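Local coordinates for acyl-homoserine-lactone synthase (Mesorhizobium sp. ORS 3359, PDB 6WNS), which synthesises acyl-homoserine lactone quorum-sensing signals from CoA-borne acyl groups, probably with S-adenosylmethionine supplying the lactone part as in its family, at residues A[5-8]-A[9-13]; A[151-155]-A[156-160]; A[185-188]-A[189-192]. One frame throughout, in Å; residues are numbered along the deposited sequence.

Contact 1. Residues A[5-8]-A[9-13]; sequences HLVT and WENRK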
loop_
_atom_site.group_PDB
_atom_site.type_symbol
_atom_site.label_atom_id
_atom_site.label_comp_id
_atom_site.label_asym_id
_atom_site.label_seq_id
_atom_site.Cartn_x
_atom_site.Cartn_y
_atom_site.Cartn_z
ATOM N N HIS A 5 5.301 -11.305 -0.000
ATOM C CA HIS A 5 6.770 -11.149 0.019
ATOM C C HIS A 5 7.177 -9.687 0.227
ATOM O O HIS A 5 6.575 -8.765 -0.391
ATOM C CB HIS A 5 7.381 -11.566 -1.305
ATOM C CG HIS A 5 7.209 -12.994 -1.613
ATOM N ND1 HIS A 5 8.286 -13.807 -1.878
ATOM C CD2 HIS A 5 6.100 -13.759 -1.711
ATOM C CE1 HIS A 5 7.865 -15.037 -2.063
ATOM N NE2 HIS A 5 6.528 -15.018 -2.000
ATOM N N LEU A 6 8.158 -9.508 1.091
ATOM C CA LEU A 6 8.645 -8.182 1.505
ATOM C C LEU A 6 9.923 -7.920 0.727
ATOM O O LEU A 6 10.941 -8.612 1.000
ATOM C CB LEU A 6 8.937 -8.163 2.998
ATOM C CG LEU A 6 9.676 -6.911 3.429
ATOM C CD1 LEU A 6 8.858 -5.653 3.059
ATOM C CD2 LEU A 6 9.983 -6.996 4.897
ATOM N N VAL A 7 9.852 -6.991 -0.220
ATOM C CA VAL A 7 11.050 -6.599 -1.023
ATOM C C VAL A 7 11.559 -5.258 -0.547
ATOM O O VAL A 7 10.772 -4.271 -0.465
ATOM C CB VAL A 7 10.760 -6.593 -2.526
ATOM C CG1 VAL A 7 12.042 -6.485 -3.282
ATOM C CG2 VAL A 7 10.036 -7.889 -2.917
ATOM N N THR A 8 12.842 -5.243 -0.220
ATOM C CA THR A 8 13.516 -4.064 0.344
ATOM C C THR A 8 14.774 -3.773 -0.446
ATOM O O THR A 8 15.179 -4.566 -1.293
ATOM C CB THR A 8 13.912 -4.288 1.803
ATOM O OG1 THR A 8 14.992 -5.235 1.877
ATOM C CG2 THR A 8 12.687 -4.727 2.563
ATOM N N TRP A 9 15.453 -2.696 -0.089
ATOM C CA TRP A 9 16.785 -2.453 -0.652
ATOM C C TRP A 9 17.660 -3.670 -0.418
ATOM O O TRP A 9 18.428 -4.008 -1.300
ATOM C CB TRP A 9 17.411 -1.217 0.003
ATOM C CG TRP A 9 18.657 -0.770 -0.682
ATOM C CD1 TRP A 9 19.946 -0.806 -0.235
ATOM C CD2 TRP A 9 18.708 -0.220 -2.004
ATOM N NE1 TRP A 9 20.783 -0.287 -1.187
ATOM C CE2 TRP A 9 20.059 0.087 -2.274
ATOM C CE3 TRP A 9 17.737 -0.011 -2.986
ATOM C CZ2 TRP A 9 20.461 0.652 -3.486
ATOM C CZ3 TRP A 9 18.146 0.607 -4.147
ATOM C CH2 TRP A 9 19.477 0.887 -4.400
ATOM N N GLU A 10 17.595 -4.319 0.750
ATOM C CA GLU A 10 18.579 -5.344 1.107
ATOM C C GLU A 10 18.425 -6.554 0.189
ATOM O O GLU A 10 19.430 -7.194 -0.076
ATOM C CB GLU A 10 18.421 -5.788 2.562
ATOM C CG GLU A 10 18.913 -4.786 3.566
ATOM C CD GLU A 10 19.017 -5.394 4.959
ATOM O OE1 GLU A 10 20.105 -5.372 5.550
ATOM O OE2 GLU A 10 18.007 -5.950 5.429
ATOM N N ASN A 11 17.207 -6.957 -0.178
ATOM C CA ASN A 11 17.007 -8.214 -0.961
ATOM C C ASN A 11 16.590 -7.887 -2.414
ATOM O O ASN A 11 16.077 -8.797 -3.133
ATOM C CB ASN A 11 16.038 -9.177 -0.246
ATOM C CG ASN A 11 14.636 -8.625 -0.148
ATOM O OD1 ASN A 11 14.367 -7.470 -0.527
ATOM N ND2 ASN A 11 13.729 -9.457 0.339
ATOM N N ARG A 12 16.799 -6.657 -2.874
ATOM C CA ARG A 12 16.339 -6.234 -4.225
ATOM C C ARG A 12 16.994 -7.090 -5.338
ATOM O O ARG A 12 16.362 -7.296 -6.411
ATOM C CB ARG A 12 16.592 -4.728 -4.425
ATOM C CG ARG A 12 18.036 -4.407 -4.688
ATOM C CD ARG A 12 18.351 -2.899 -4.661
ATOM N NE ARG A 12 19.683 -2.613 -5.136
ATOM C CZ ARG A 12 20.762 -2.733 -4.376
ATOM N NH1 ARG A 12 20.636 -3.159 -3.116
ATOM N NH2 ARG A 12 21.974 -2.480 -4.848
ATOM N N LYS A 13 18.196 -7.602 -5.139
ATOM C CA LYS A 13 18.880 -8.371 -6.206
ATOM C C LYS A 13 18.288 -9.780 -6.313
ATOM O O LYS A 13 18.047 -10.196 -7.432
ATOM C CB LYS A 13 20.373 -8.432 -5.953
ATOM C CG LYS A 13 21.023 -7.075 -6.196
ATOM C CD LYS A 13 22.490 -7.202 -6.267
ATOM C CE LYS A 13 23.181 -5.944 -6.737
ATOM N NZ LYS A 13 24.526 -6.395 -7.165
#
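The carbonyl of L6 is met by the side-chain amide of N11. ND2 of N11 donates to L6 O at 3.0 Å in a nearly straight bond (167°). The acceptor lies almost in the amide plane of N11, and ND2 lies in the carbonyl plane of L6. V7 follows on the strand. Its CG1 comes across the N11 side chain at 3.7 Å from OD1. The V7 side chain also packs on L19 of helix 16-31 and on Y57 and L59 of strand 56-60. T8 N then donates to N11 OD1 at 2.7 Å, again nearly straight. The amide of N11 thus spans L6 O on the strand and T8 N just beyond V7, and the two bonds together hold it against flipping or turning. The first torsion of N11 (chi1 65°) tucks CG between its own N and carbonyl carbon, which turns the amide back to the strand. Strand 4-7 is an edge strand of a mixed sheet consistent with the GNAT-like (acetyltransferase) fold of the autoinducer synthases. It leads through T8 into a type I beta turn from W9 to R12. T8 OG1 takes a weak bond from E10 N, as in an ST turn. T8 O takes another weak one from N11 N. Within the turn, R12 NH1 donates to W9 O at 3.0 Å, with W9 O in the guanidinium plane. One guanidinium face lies over W9 CZ2.

Contact 2. Residues A[151-155]-A[156-160]; sequences KRLRA and LGWTL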
loop_
_atom_site.group_PDB
_atom_site.type_symbol
_atom_site.label_atom_id
_atom_site.label_comp_id
_atom_site.label_asym_id
_atom_site.label_seq_id
_atom_site.Cartn_x
_atom_site.Cartn_y
_atom_site.Cartn_z
ATOM N N LYS A 151 -14.973 3.356 5.450
ATOM C CA LYS A 151 -16.111 2.451 5.763
ATOM C C LYS A 151 -15.675 1.003 5.539
ATOM O O LYS A 151 -15.873 0.176 6.449
ATOM C CB LYS A 151 -17.363 2.824 4.965
ATOM C CG LYS A 151 -18.161 3.955 5.600
ATOM C CD LYS A 151 -17.281 4.877 6.472
ATOM C CE LYS A 151 -17.404 6.355 6.149
ATOM N NZ LYS A 151 -16.155 7.086 6.477
ATOM N N ARG A 152 -15.113 0.695 4.375
ATOM C CA ARG A 152 -14.742 -0.696 4.035
ATOM C C ARG A 152 -13.734 -1.213 5.062
ATOM O O ARG A 152 -13.824 -2.443 5.435
ATOM C CB ARG A 152 -14.139 -0.726 2.636
ATOM C CG ARG A 152 -15.203 -0.611 1.564
ATOM C CD ARG A 152 -14.676 -0.706 0.139
ATOM N NE ARG A 152 -15.551 -1.669 -0.518
ATOM C CZ ARG A 152 -15.161 -2.863 -0.942
ATOM N NH1 ARG A 152 -13.881 -3.213 -0.878
ATOM N NH2 ARG A 152 -16.046 -3.685 -1.480
ATOM N N LEU A 153 -12.767 -0.348 5.449
ATOM C CA LEU A 153 -11.648 -0.821 6.305
ATOM C C LEU A 153 -12.157 -0.969 7.742
ATOM O O LEU A 153 -11.757 -1.969 8.408
ATOM C CB LEU A 153 -10.446 0.123 6.252
ATOM C CG LEU A 153 -9.619 0.132 4.953
ATOM C CD1 LEU A 153 -8.505 1.137 5.075
ATOM C CD2 LEU A 153 -9.030 -1.225 4.591
ATOM N N ARG A 154 -13.032 -0.055 8.186
ATOM C CA ARG A 154 -13.711 -0.150 9.514
ATOM C C ARG A 154 -14.713 -1.311 9.525
ATOM O O ARG A 154 -15.132 -1.601 10.603
ATOM C CB ARG A 154 -14.324 1.180 9.984
ATOM C CG ARG A 154 -13.275 2.107 10.603
ATOM C CD ARG A 154 -13.765 3.211 11.519
ATOM N NE ARG A 154 -14.080 4.394 10.767
ATOM C CZ ARG A 154 -13.503 5.585 10.842
ATOM N NH1 ARG A 154 -12.521 5.841 11.671
ATOM N NH2 ARG A 154 -13.906 6.529 10.004
ATOM N N ALA A 155 -14.998 -2.010 8.414
ATOM C CA ALA A 155 -15.834 -3.245 8.335
ATOM C C ALA A 155 -14.975 -4.509 8.511
ATOM O O ALA A 155 -15.539 -5.550 8.929
ATOM C CB ALA A 155 -16.606 -3.319 7.029
ATOM N N LEU A 156 -13.679 -4.432 8.169
ATOM C CA LEU A 156 -12.690 -5.554 8.256
ATOM C C LEU A 156 -12.052 -5.668 9.678
ATOM O O LEU A 156 -11.232 -6.629 9.893
ATOM C CB LEU A 156 -11.607 -5.351 7.190
ATOM C CG LEU A 156 -11.859 -5.997 5.824
ATOM C CD1 LEU A 156 -13.146 -5.494 5.211
ATOM C CD2 LEU A 156 -10.684 -5.702 4.883
ATOM N N GLY A 157 -12.274 -4.672 10.563
ATOM C CA GLY A 157 -11.764 -4.626 11.950
ATOM C C GLY A 157 -10.809 -3.466 12.204
ATOM O O GLY A 157 -10.330 -3.348 13.335
ATOM N N TRP A 158 -10.560 -2.590 11.232
ATOM C CA TRP A 158 -9.440 -1.615 11.368
ATOM C C TRP A 158 -9.897 -0.412 12.204
ATOM O O TRP A 158 -11.097 0.108 12.001
ATOM C CB TRP A 158 -8.893 -1.168 10.013
ATOM C CG TRP A 158 -8.333 -2.272 9.183
ATOM C CD1 TRP A 158 -8.675 -3.590 9.198
ATOM C CD2 TRP A 158 -7.400 -2.102 8.105
ATOM N NE1 TRP A 158 -7.988 -4.256 8.222
ATOM C CE2 TRP A 158 -7.175 -3.376 7.553
ATOM C CE3 TRP A 158 -6.678 -1.016 7.611
ATOM C CZ2 TRP A 158 -6.275 -3.582 6.512
ATOM C CZ3 TRP A 158 -5.819 -1.207 6.549
ATOM C CH2 TRP A 158 -5.608 -2.484 6.022
ATOM N N THR A 159 -9.003 -0.015 13.155
ATOM C CA THR A 159 -9.258 1.212 13.944
ATOM C C THR A 159 -8.364 2.249 13.236
ATOM O O THR A 159 -7.132 1.922 12.913
ATOM C CB THR A 159 -9.163 0.947 15.467
ATOM O OG1 THR A 159 -7.891 1.431 15.891
ATOM C CG2 THR A 159 -9.307 -0.511 15.881
ATOM N N LEU A 160 -8.983 3.352 12.798
ATOM C CA LEU A 160 -8.277 4.416 12.030
ATOM C C LEU A 160 -8.923 5.758 12.328
ATOM O O LEU A 160 -10.071 5.773 12.814
ATOM C CB LEU A 160 -8.353 4.134 10.533
ATOM C CG LEU A 160 -9.762 4.109 9.949
ATOM C CD1 LEU A 160 -10.259 5.483 9.528
ATOM C CD2 LEU A 160 -9.845 3.129 8.820
#
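L153 and W158 carry the apolar part. CD2 of L153 sits over one face of the six-membered ring of W158, 3.7 Å from its centroid and 8° off the ring normal, a clear CH-pi contact. L153 CD1 lies over the same face, past the rim at CE3, 3.8 Å from W158 CE3. W158 CG stands anti to its own carbonyl carbon (chi1 -61°), which brings that face of the indole under the leucine. L126 and L130 of helix 121-135 also touch the indole, and its NE1 is hydrogen-bonded to T189 on helix 183-192. L160 adds its CD2 against L153 CB, at 4.0 Å.

The backbone bonds gather on L153 O. W158 N donates to it at 3.1 Å and L156 N does too. The two donors reach it from opposite faces of the carbonyl plane, W158 N nearer that plane and L156 N well above it. The W158 bond spans five residues and belongs to a Schellman-like end of helix 149-155. G157 has positive phi, as expected there, and a side chain would press on the carbonyl O of L156. The companion bond is missing, since R154 O and G157 N are 4.2 Å apart, so the motif is incomplete.

The charged part is R154. Its chain bends at chi3 (-88°) and lays one guanidinium face against the L160 methyl CD1, which sits toward the rim of the group. The two side chains cross at about a right angle. NH1 is also close to L160 O, but the angle is poor for a bond. NH2 forms a salt bridge with E162 on strand 160-162.

Contact 3. Residues A[185-188]-A[189-192]; sequences AIEQ and TRRA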
loop_
_atom_site.group_PDB
_atom_site.type_symbol
_atom_site.label_atom_id
_atom_site.label_comp_id
_atom_site.label_asym_id
_atom_site.label_seq_id
_atom_site.Cartn_x
_atom_site.Cartn_y
_atom_site.Cartn_z
ATOM N N ALA A 185 -7.114 -6.206 14.205
ATOM C CA ALA A 185 -7.313 -5.760 12.809
ATOM C C ALA A 185 -6.957 -6.987 11.938
ATOM O O ALA A 185 -7.870 -7.533 11.110
ATOM C CB ALA A 185 -6.491 -4.510 12.564
ATOM N N ILE A 186 -5.776 -7.578 12.244
ATOM C CA ILE A 186 -5.261 -8.739 11.468
ATOM C C ILE A 186 -6.282 -9.884 11.494
ATOM O O ILE A 186 -6.618 -10.417 10.409
ATOM C CB ILE A 186 -3.870 -9.142 11.976
ATOM C CG1 ILE A 186 -2.832 -8.088 11.562
ATOM C CG2 ILE A 186 -3.498 -10.512 11.440
ATOM C CD1 ILE A 186 -1.798 -7.785 12.641
ATOM N N GLU A 187 -6.760 -10.253 12.682
ATOM C CA GLU A 187 -7.616 -11.447 12.862
ATOM C C GLU A 187 -8.919 -11.317 12.053
ATOM O O GLU A 187 -9.278 -12.295 11.255
ATOM C CB GLU A 187 -7.935 -11.652 14.348
ATOM C CG GLU A 187 -7.150 -12.791 14.926
ATOM C CD GLU A 187 -7.150 -13.961 13.972
ATOM O OE1 GLU A 187 -5.957 -14.244 13.405
ATOM O OE2 GLU A 187 -8.357 -14.541 13.751
ATOM N N GLN A 188 -9.613 -10.188 12.263
ATOM C CA GLN A 188 -10.958 -9.913 11.685
ATOM C C GLN A 188 -10.812 -9.929 10.144
ATOM O O GLN A 188 -11.725 -10.430 9.431
ATOM C CB GLN A 188 -11.488 -8.574 12.233
ATOM C CG GLN A 188 -12.806 -8.657 13.013
ATOM C CD GLN A 188 -13.940 -9.341 12.284
ATOM O OE1 GLN A 188 -14.127 -10.637 12.458
ATOM N NE2 GLN A 188 -14.779 -8.484 11.560
ATOM N N THR A 189 -9.665 -9.493 9.646
ATOM C CA THR A 189 -9.420 -9.355 8.177
ATOM C C THR A 189 -9.427 -10.770 7.557
ATOM O O THR A 189 -10.292 -11.063 6.602
ATOM C CB THR A 189 -8.120 -8.594 7.868
ATOM O OG1 THR A 189 -8.199 -7.177 8.319
ATOM C CG2 THR A 189 -7.802 -8.610 6.377
ATOM N N ARG A 190 -8.476 -11.612 8.050
ATOM C CA ARG A 190 -8.463 -13.082 7.785
ATOM C C ARG A 190 -9.885 -13.692 7.832
ATOM O O ARG A 190 -10.137 -14.658 6.970
ATOM C CB ARG A 190 -7.579 -13.849 8.776
ATOM C CG ARG A 190 -6.121 -13.942 8.345
ATOM C CD ARG A 190 -5.328 -14.962 9.158
ATOM N NE ARG A 190 -3.899 -14.763 8.952
ATOM C CZ ARG A 190 -3.027 -15.698 8.563
ATOM N NH1 ARG A 190 -3.389 -16.991 8.385
ATOM N NH2 ARG A 190 -1.770 -15.334 8.353
ATOM N N ARG A 191 -10.721 -13.229 8.837
ATOM C CA ARG A 191 -12.066 -13.818 9.070
ATOM C C ARG A 191 -12.997 -13.342 7.965
ATOM O O ARG A 191 -13.809 -14.198 7.400
ATOM C CB ARG A 191 -12.731 -13.400 10.385
ATOM C CG ARG A 191 -14.150 -13.937 10.510
ATOM C CD ARG A 191 -14.411 -14.600 11.842
ATOM N NE ARG A 191 -13.358 -15.550 12.202
ATOM C CZ ARG A 191 -13.433 -16.877 12.089
ATOM N NH1 ARG A 191 -14.512 -17.462 11.588
ATOM N NH2 ARG A 191 -12.406 -17.616 12.475
ATOM N N ALA A 192 -12.840 -12.014 7.634
ATOM C CA ALA A 192 -13.701 -11.406 6.598
ATOM C C ALA A 192 -13.466 -12.162 5.278
ATOM O O ALA A 192 -14.515 -12.472 4.536
ATOM C CB ALA A 192 -13.419 -9.939 6.504
#
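T189 turns its hydroxyl back on A185. OG1 donates to A185 O at 2.8 Å, from about 50° above the carbonyl plane. T189 N donates to the same oxygen at 3.0 Å. A185 O is therefore gripped by two donors of one residue. A chi1 of -65° sets OG1 beside its own backbone N, and the hydroxyl reaches the carbonyl that the backbone N-H already meets. The hydroxyl also serves W158 NE1, from the loop after helix 149-155. A valine here has no hydroxyl, and the change would probably leave W158 NE1 without its acceptor and A185 O with the backbone donor alone.

R190 N bonds to I186 O at 3.2 Å. R190 CB rests on E187 O, and the chain runs extended to a salt bridge with E131 and a bond to G197 O. The charged atoms of E187 and R190 do not meet, with E187 OE1 4.9 Å from R190 NE.

R191 N donates to E187 O at 3.0 Å. The bent side chain of Q188 brings OE1 against R191 CB, at 3.7 Å, and CG as the two chains cross. No stack is formed.

A192 N bonds to Q188 O, again one turn back.

I186 packs on L130 and Q134, and T189 on C127, all of helix 121-135. The i to i+4 backbone bonds are those of an alpha helix, 183-192, and the bond from hydroxyl to the carbonyl four residues back is a frequent addition where threonine sits in a helix.

No contact nests in or crosses another; the three follow in series from the N terminus. Contact 1 turns the chain from edge strand 4-7 toward helix 16-31. Contact 2 comes much later. It spans the end of helix 149-155 and starts the run to strand 160-162, the outermost strand at the other edge of the sheet. Contact 3 closes no loop; it lies within helix 183-192, which follows strand 174-180. Contacts 2 and 3 touch, with centres about 10 Å apart: besides the indole bond, G157 CA packs on Q188 CB. Contact 1 stands apart, its nearest atoms about 15 Å from contact 2 and about 12 Å from contact 3.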